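Local coordinates for ORF112 (Cyprinid herpesvirus 3, PDB 4WCG), which binds left-handed Z-DNA through its Zalpha domain, the part present here, and may thereby counter innate immune sensing in the host, at residues Glu40-Asn43 with Leu44-Ala48; Ala67-Ser70 with Glu71-His75. One frame throughout, in Å; residues are numbered along the deposited sequence.

Contact 1 of 2, residues Glu40-Asn43 with Leu44-Ala48. With SO4 (sulfate ion), chain F.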
loop_
_atom_site.group_PDB
_atom_site.type_symbol
_atom_site.label_atom_id
_atom_site.label_comp_id
_atom_site.label_asym_id
_atom_site.label_seq_id
_atom_site.Cartn_x
_atom_site.Cartn_y
_atom_site.Cartn_z
ATOM N N GLU A 40 -7.948 -12.324 7.244
ATOM C CA GLU A 40 -8.657 -11.116 7.644
ATOM C C GLU A 40 -8.682 -11.021 9.166
ATOM O O GLU A 40 -8.650 -9.927 9.727
ATOM C CB GLU A 40 -10.077 -11.087 7.062
ATOM C CG GLU A 40 -10.939 -9.896 7.509
ATOM C CD GLU A 40 -10.332 -8.524 7.192
ATOM O OE1 GLU A 40 -9.460 -8.420 6.294
ATOM O OE2 GLU A 40 -10.750 -7.543 7.847
ATOM N N GLU A 41 -8.719 -12.172 9.831
ATOM C CA GLU A 41 -8.619 -12.207 11.284
ATOM C C GLU A 41 -7.311 -11.563 11.757
ATOM O O GLU A 41 -7.303 -10.794 12.716
ATOM C CB GLU A 41 -8.724 -13.645 11.791
ATOM C CG GLU A 41 -8.504 -13.795 13.284
ATOM C CD GLU A 41 -9.093 -15.083 13.822
ATOM O OE1 GLU A 41 -10.261 -15.384 13.497
ATOM O OE2 GLU A 41 -8.386 -15.797 14.565
ATOM N N MET A 42 -6.210 -11.875 11.075
ATOM C CA MET A 42 -4.916 -11.266 11.392
ATOM C C MET A 42 -4.940 -9.758 11.128
ATOM O O MET A 42 -4.411 -8.965 11.911
ATOM C CB MET A 42 -3.794 -11.937 10.586
ATOM C CG MET A 42 -2.432 -11.278 10.735
ATOM S SD MET A 42 -1.816 -11.281 12.430
ATOM C CE MET A 42 -1.208 -12.955 12.578
ATOM N N ASN A 43 -5.562 -9.363 10.024
ATOM C CA ASN A 43 -5.691 -7.941 9.704
ATOM C C ASN A 43 -6.337 -7.167 10.842
ATOM O O ASN A 43 -5.851 -6.120 11.258
ATOM C CB ASN A 43 -6.505 -7.745 8.437
ATOM C CG ASN A 43 -5.739 -8.102 7.195
ATOM O OD1 ASN A 43 -4.504 -8.097 7.194
ATOM N ND2 ASN A 43 -6.459 -8.420 6.129
ATOM N N LEU A 44 -7.437 -7.702 11.359
ATOM C CA LEU A 44 -8.166 -7.030 12.421
ATOM C C LEU A 44 -7.336 -6.922 13.700
ATOM O O LEU A 44 -7.400 -5.916 14.399
ATOM C CB LEU A 44 -9.485 -7.759 12.699
ATOM C CG LEU A 44 -10.515 -7.659 11.571
ATOM C CD1 LEU A 44 -11.747 -8.492 11.870
ATOM C CD2 LEU A 44 -10.904 -6.210 11.352
ATOM N N LYS A 45 -6.542 -7.943 13.998
ATOM C CA LYS A 45 -5.700 -7.902 15.188
ATOM C C LYS A 45 -4.612 -6.829 15.054
ATOM O O LYS A 45 -4.282 -6.135 16.013
ATOM C CB LYS A 45 -5.073 -9.273 15.443
ATOM C CG LYS A 45 -6.098 -10.353 15.782
ATOM C CD LYS A 45 -5.458 -11.723 15.790
ATOM C CE LYS A 45 -6.458 -12.793 16.204
ATOM N NZ LYS A 45 -5.800 -14.117 16.392
ATOM N N ILE A 46 -4.049 -6.710 13.861
ATOM C CA ILE A 46 -3.019 -5.706 13.610
ATOM C C ILE A 46 -3.610 -4.298 13.703
ATOM O O ILE A 46 -3.022 -3.401 14.304
ATOM C CB ILE A 46 -2.383 -5.925 12.236
ATOM C CG1 ILE A 46 -1.586 -7.230 12.239
ATOM C CG2 ILE A 46 -1.476 -4.749 11.865
ATOM C CD1 ILE A 46 -1.091 -7.640 10.868
ATOM N N LEU A 47 -4.788 -4.115 13.119
ATOM C CA LEU A 47 -5.469 -2.826 13.179
ATOM C C LEU A 47 -5.775 -2.469 14.630
ATOM O O LEU A 47 -5.693 -1.304 15.034
ATOM C CB LEU A 47 -6.756 -2.861 12.355
ATOM C CG LEU A 47 -6.531 -2.980 10.847
ATOM C CD1 LEU A 47 -7.853 -3.180 10.124
ATOM C CD2 LEU A 47 -5.856 -1.733 10.318
ATOM N N ALA A 48 -6.140 -3.470 15.424
ATOM C CA ALA A 48 -6.430 -3.205 16.817
ATOM C C ALA A 48 -5.198 -2.731 17.577
ATOM O O ALA A 48 -5.294 -1.834 18.409
ATOM C CB ALA A 48 -7.014 -4.434 17.480
HETATM S S SO4 F . -9.698 -15.250 7.916
HETATM O O1 SO4 F . -9.355 -14.739 6.591
HETATM O O2 SO4 F . -10.058 -14.141 8.793
HETATM O O3 SO4 F . -8.558 -15.963 8.487
HETATM O O4 SO4 F . -10.831 -16.163 7.802
#
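The carbonyls of Glu-40, Glu-41, Met-42 and Asn-43 accept hydrogen bonds from the amides of Leu-44, Lys-45, Ile-46 and Leu-47, in that order. This unbroken i to i+4 series makes the first turns of helix 40-52. Leu-47 N to Asn-43 O is the shortest of the four, at 2.9 Å. At the helix start a sulfate, probably from the crystallisation liquor, takes the amides of Glu-40 and Glu-41. Glu-41 N reaches sulfate O2 at 2.6 Å, and Ser-39 OG also binds the ion. An anion here would be stabilised by the positive end of the helix dipole.

Between side chains, Asn-43 ND2 donates to Glu-40 OE1 at 3.0 Å, with an almost straight N-H (179°). The acceptor lies in the amide plane of Asn-43, but the donor stands above the carboxylate plane. The glutamate chain makes this possible by bending at its second torsion (57°), which folds the carboxylate back along the helix. Glu-40 OE2 forms a salt bridge with Arg-84 NH2 and lies 3.7 Å from Leu-44 CG. The carboxylate thus joins helix 40-52, the first helix of the winged helix-turn-helix Zalpha fold, to the loop that carries Arg-84.

On the exposed side, Glu-41 OE2 and Lys-45 NZ form a long salt bridge of 3.6 Å. The lysine chain is extended, and its CE lies 3.7 Å from Glu-41 CG. Apolar packing lies on the inward side. Ile-46 CD1 touches Met-42 CG at 3.9 Å, and the methionine sulfur lies near the same methyl. Both residues also pack on Leu-65 of helix 58-65 and on His-75 of helix 69-81. Leu-47 sets its CG 3.2 Å from Asn-43 O, and its side chain packs on Arg-84, Val-85 and Leu-96.

Contact 2 of 2, residues Ala67-Ser70 with Glu71-His75. With nucleotides of chain D.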
loop_
_atom_site.group_PDB
_atom_site.type_symbol
_atom_site.label_atom_id
_atom_site.label_comp_id
_atom_site.label_asym_id
_atom_site.label_seq_id
_atom_site.Cartn_x
_atom_site.Cartn_y
_atom_site.Cartn_z
ATOM N N ALA A 67 3.239 -13.577 16.756
ATOM C CA ALA A 67 3.358 -13.944 15.354
ATOM C C ALA A 67 4.778 -13.692 14.857
ATOM O O ALA A 67 5.615 -13.152 15.579
ATOM C CB ALA A 67 2.348 -13.167 14.501
ATOM N N GLN A 68 5.044 -14.105 13.629
ATOM C CA GLN A 68 6.316 -13.817 12.988
ATOM C C GLN A 68 6.303 -12.414 12.426
ATOM O O GLN A 68 5.281 -11.948 11.928
ATOM C CB GLN A 68 6.604 -14.802 11.861
ATOM C CG GLN A 68 7.061 -16.179 12.334
ATOM C CD GLN A 68 7.664 -16.982 11.203
ATOM O OE1 GLN A 68 6.951 -17.487 10.336
ATOM N NE2 GLN A 68 8.989 -17.078 11.186
ATOM N N ARG A 69 7.446 -11.751 12.505
ATOM C CA ARG A 69 7.615 -10.440 11.887
ATOM C C ARG A 69 7.248 -10.461 10.400
ATOM O O ARG A 69 6.592 -9.549 9.902
ATOM C CB ARG A 69 9.057 -9.981 12.075
ATOM C CG ARG A 69 9.356 -8.559 11.639
ATOM C CD ARG A 69 10.810 -8.264 12.004
ATOM N NE ARG A 69 11.337 -7.069 11.356
ATOM C CZ ARG A 69 12.535 -6.554 11.614
ATOM N NH1 ARG A 69 13.326 -7.134 12.511
ATOM N NH2 ARG A 69 12.939 -5.464 10.975
ATOM N N SER A 70 7.649 -11.520 9.701
ATOM C CA SER A 70 7.363 -11.590 8.264
ATOM C C SER A 70 5.856 -11.673 8.005
ATOM O O SER A 70 5.362 -11.077 7.057
ATOM C CB SER A 70 8.089 -12.773 7.612
ATOM O OG SER A 70 7.706 -13.993 8.219
ATOM N N GLU A 71 5.132 -12.415 8.847
ATOM C CA GLU A 71 3.684 -12.526 8.698
ATOM C C GLU A 71 2.991 -11.198 8.939
ATOM O O GLU A 71 2.115 -10.792 8.183
ATOM C CB GLU A 71 3.135 -13.582 9.661
ATOM C CG GLU A 71 1.631 -13.753 9.599
ATOM C CD GLU A 71 1.130 -14.876 10.490
ATOM O OE1 GLU A 71 1.928 -15.395 11.302
ATOM O OE2 GLU A 71 -0.061 -15.237 10.373
ATOM N N VAL A 72 3.388 -10.516 10.006
ATOM C CA VAL A 72 2.833 -9.202 10.284
ATOM C C VAL A 72 3.113 -8.234 9.120
ATOM O O VAL A 72 2.214 -7.508 8.671
ATOM C CB VAL A 72 3.377 -8.658 11.619
ATOM C CG1 VAL A 72 3.023 -7.178 11.792
ATOM C CG2 VAL A 72 2.794 -9.464 12.770
ATOM N N ASN A 73 4.334 -8.241 8.600
ATOM C CA ASN A 73 4.657 -7.343 7.495
ATOM C C ASN A 73 3.871 -7.716 6.241
ATOM O O ASN A 73 3.450 -6.829 5.501
ATOM C CB ASN A 73 6.169 -7.333 7.213
ATOM C CG ASN A 73 6.881 -6.235 7.973
ATOM O OD1 ASN A 73 6.290 -5.182 8.224
ATOM N ND2 ASN A 73 8.145 -6.449 8.313
ATOM N N ARG A 74 3.667 -9.010 5.987
ATOM C CA ARG A 74 2.895 -9.395 4.808
ATOM C C ARG A 74 1.503 -8.761 4.890
ATOM O O ARG A 74 0.976 -8.227 3.888
ATOM C CB ARG A 74 2.802 -10.918 4.695
ATOM C CG ARG A 74 2.175 -11.387 3.376
ATOM C CD ARG A 74 2.318 -12.877 3.170
ATOM N NE ARG A 74 1.513 -13.631 4.118
ATOM C CZ ARG A 74 2.015 -14.310 5.140
ATOM N NH1 ARG A 74 3.320 -14.306 5.355
ATOM N NH2 ARG A 74 1.210 -14.986 5.949
ATOM N N HIS A 75 0.913 -8.815 6.081
ATOM C CA HIS A 75 -0.430 -8.266 6.242
ATOM C C HIS A 75 -0.439 -6.732 6.223
ATOM O O HIS A 75 -1.330 -6.134 5.614
ATOM C CB HIS A 75 -1.075 -8.808 7.519
ATOM C CG HIS A 75 -1.478 -10.246 7.421
ATOM N ND1 HIS A 75 -0.565 -11.282 7.419
ATOM C CD2 HIS A 75 -2.699 -10.820 7.312
ATOM C CE1 HIS A 75 -1.210 -12.430 7.321
ATOM N NE2 HIS A 75 -2.505 -12.179 7.253
ATOM P P DG D 5 10.300 -9.229 6.734
ATOM O OP1 DG D 5 10.274 -8.340 7.871
ATOM O OP2 DG D 5 10.712 -10.596 6.932
ATOM O "O5'" DG D 5 8.858 -9.180 6.092
ATOM C "C5'" DG D 5 8.591 -9.892 4.916
ATOM C "C4'" DG D 5 7.212 -9.564 4.399
ATOM O "O4'" DG D 5 7.125 -8.168 4.076
ATOM C "C3'" DG D 5 6.852 -10.313 3.124
ATOM O "O3'" DG D 5 6.077 -11.429 3.517
ATOM C "C2'" DG D 5 6.048 -9.309 2.320
ATOM C "C1'" DG D 5 6.430 -7.953 2.869
ATOM N N9 DG D 5 7.260 -7.100 2.026
ATOM C C8 DG D 5 7.027 -5.782 1.748
ATOM N N7 DG D 5 7.961 -5.237 1.026
ATOM C C5 DG D 5 8.868 -6.259 0.816
ATOM C C6 DG D 5 10.077 -6.268 0.093
ATOM O O6 DG D 5 10.599 -5.354 -0.526
ATOM N N1 DG D 5 10.696 -7.506 0.155
ATOM C C2 DG D 5 10.205 -8.599 0.814
ATOM N N2 DG D 5 10.942 -9.703 0.750
ATOM N N3 DG D 5 9.070 -8.606 1.482
ATOM C C4 DG D 5 8.455 -7.413 1.436
ATOM P P DC D 6 6.519 -12.876 3.138
ATOM O OP1 DC D 6 5.536 -13.770 3.663
ATOM O OP2 DC D 6 7.891 -13.052 3.461
ATOM O "O5'" DC D 6 6.418 -12.815 1.557
ATOM C "C5'" DC D 6 6.049 -13.932 0.777
ATOM C "C4'" DC D 6 6.989 -14.077 -0.395
ATOM O "O4'" DC D 6 6.912 -12.924 -1.246
ATOM C "C3'" DC D 6 8.465 -14.225 -0.039
ATOM O "O3'" DC D 6 9.029 -15.168 -0.930
ATOM C "C2'" DC D 6 9.034 -12.857 -0.343
ATOM C "C1'" DC D 6 8.201 -12.443 -1.532
ATOM N N1 DC D 6 8.121 -10.987 -1.745
ATOM C C2 DC D 6 9.103 -10.375 -2.518
ATOM O O2 DC D 6 10.020 -11.062 -2.972
ATOM N N3 DC D 6 9.048 -9.044 -2.718
ATOM C C4 DC D 6 8.053 -8.333 -2.194
ATOM N N4 DC D 6 8.023 -7.028 -2.433
ATOM C C5 DC D 6 7.039 -8.932 -1.402
ATOM C C6 DC D 6 7.095 -10.250 -1.228
HETATM O O HOH W 1 10.413 -4.877 9.536
HETATM O O HOH W 2 6.241 -15.206 6.386
#
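Gln-68, Arg-69 and Ser-70 give their carbonyls to the amides of Val-72, Asn-73 and Arg-74. These backbone hydrogen bonds open helix 69-81, with Gln-68 at the N-cap position. Glu-71 O accepts twice from His-75, from the backbone N and from ring ND1, on opposite faces of the carbonyl plane. His-75 ND1 lies 2.8 Å from Glu-71 O, and the oxygen sits at the ring edge. His-75 NE2 is hydrogen-bonded to Ser-39 N, so the ring is held at both nitrogens.

Two direct hydrogen bonds reach the DNA backbone. Asn-73 ND2 donates to OP1 of DG5 of chain D at 2.9 Å. Arg-74 NH1 donates to OP1 of DC6 of chain D at 2.8 Å, with the phosphate oxygen near the guanidinium edge. The arginine chain bends at its third torsion (68°), which curls the group back to this phosphate. Arg-74 NH2 donates to Pro-37 O, a further bond that limits rotation of the guanidinium.

Two waters bridge side chains, and water 2 also reaches the DNA. The side chains of Arg-69 and Asn-73 run side by side, guanidinium and amide planes 58° apart, and water 1 accepts from Arg-69 NH2 and Asn-73 ND2. Water 2 links Ser-70 OG, at 2.6 Å, to OP1 of DC6 of chain D.

Packing adds to this: Asn-73 CB lies 3.4 Å from O4' of DG5 of chain D, and Ser-70 CB 3.5 Å from OP2 of the same nucleotide. Ala-67 CB meets Val-72 CG2 at 4.1 Å. Val-72 also packs on Ala-58, Ile-61 and Ala-62 of helix 58-65. This is the start of the recognition helix (69-81) of a winged helix-turn-helix, which in Zalpha domains binds the phosphate backbone of Z-DNA.

Overall arrangement
Contact 1 opens helix 40-52 and contact 2 opens helix 69-81, so each is local to its own helix. The two starts pack together, with centres 11 Å apart. Met-42 CG and Ile-46 CD1 meet the His-75 side chain, and Asn-43 OD1 lies 3.3 Å from His-75 CD2. Each contact is partly buried: Asn-43 and Ile-46 are buried in contact 1, and Val-72, Asn-73 and His-75 in contact 2. Their outer chemistry differs. The nearest atom of contact 1 is about 11 Å from the DNA, and its carboxylates have protein partners. Contact 2 faces the phosphates with amide and guanidinium groups and with ordered water.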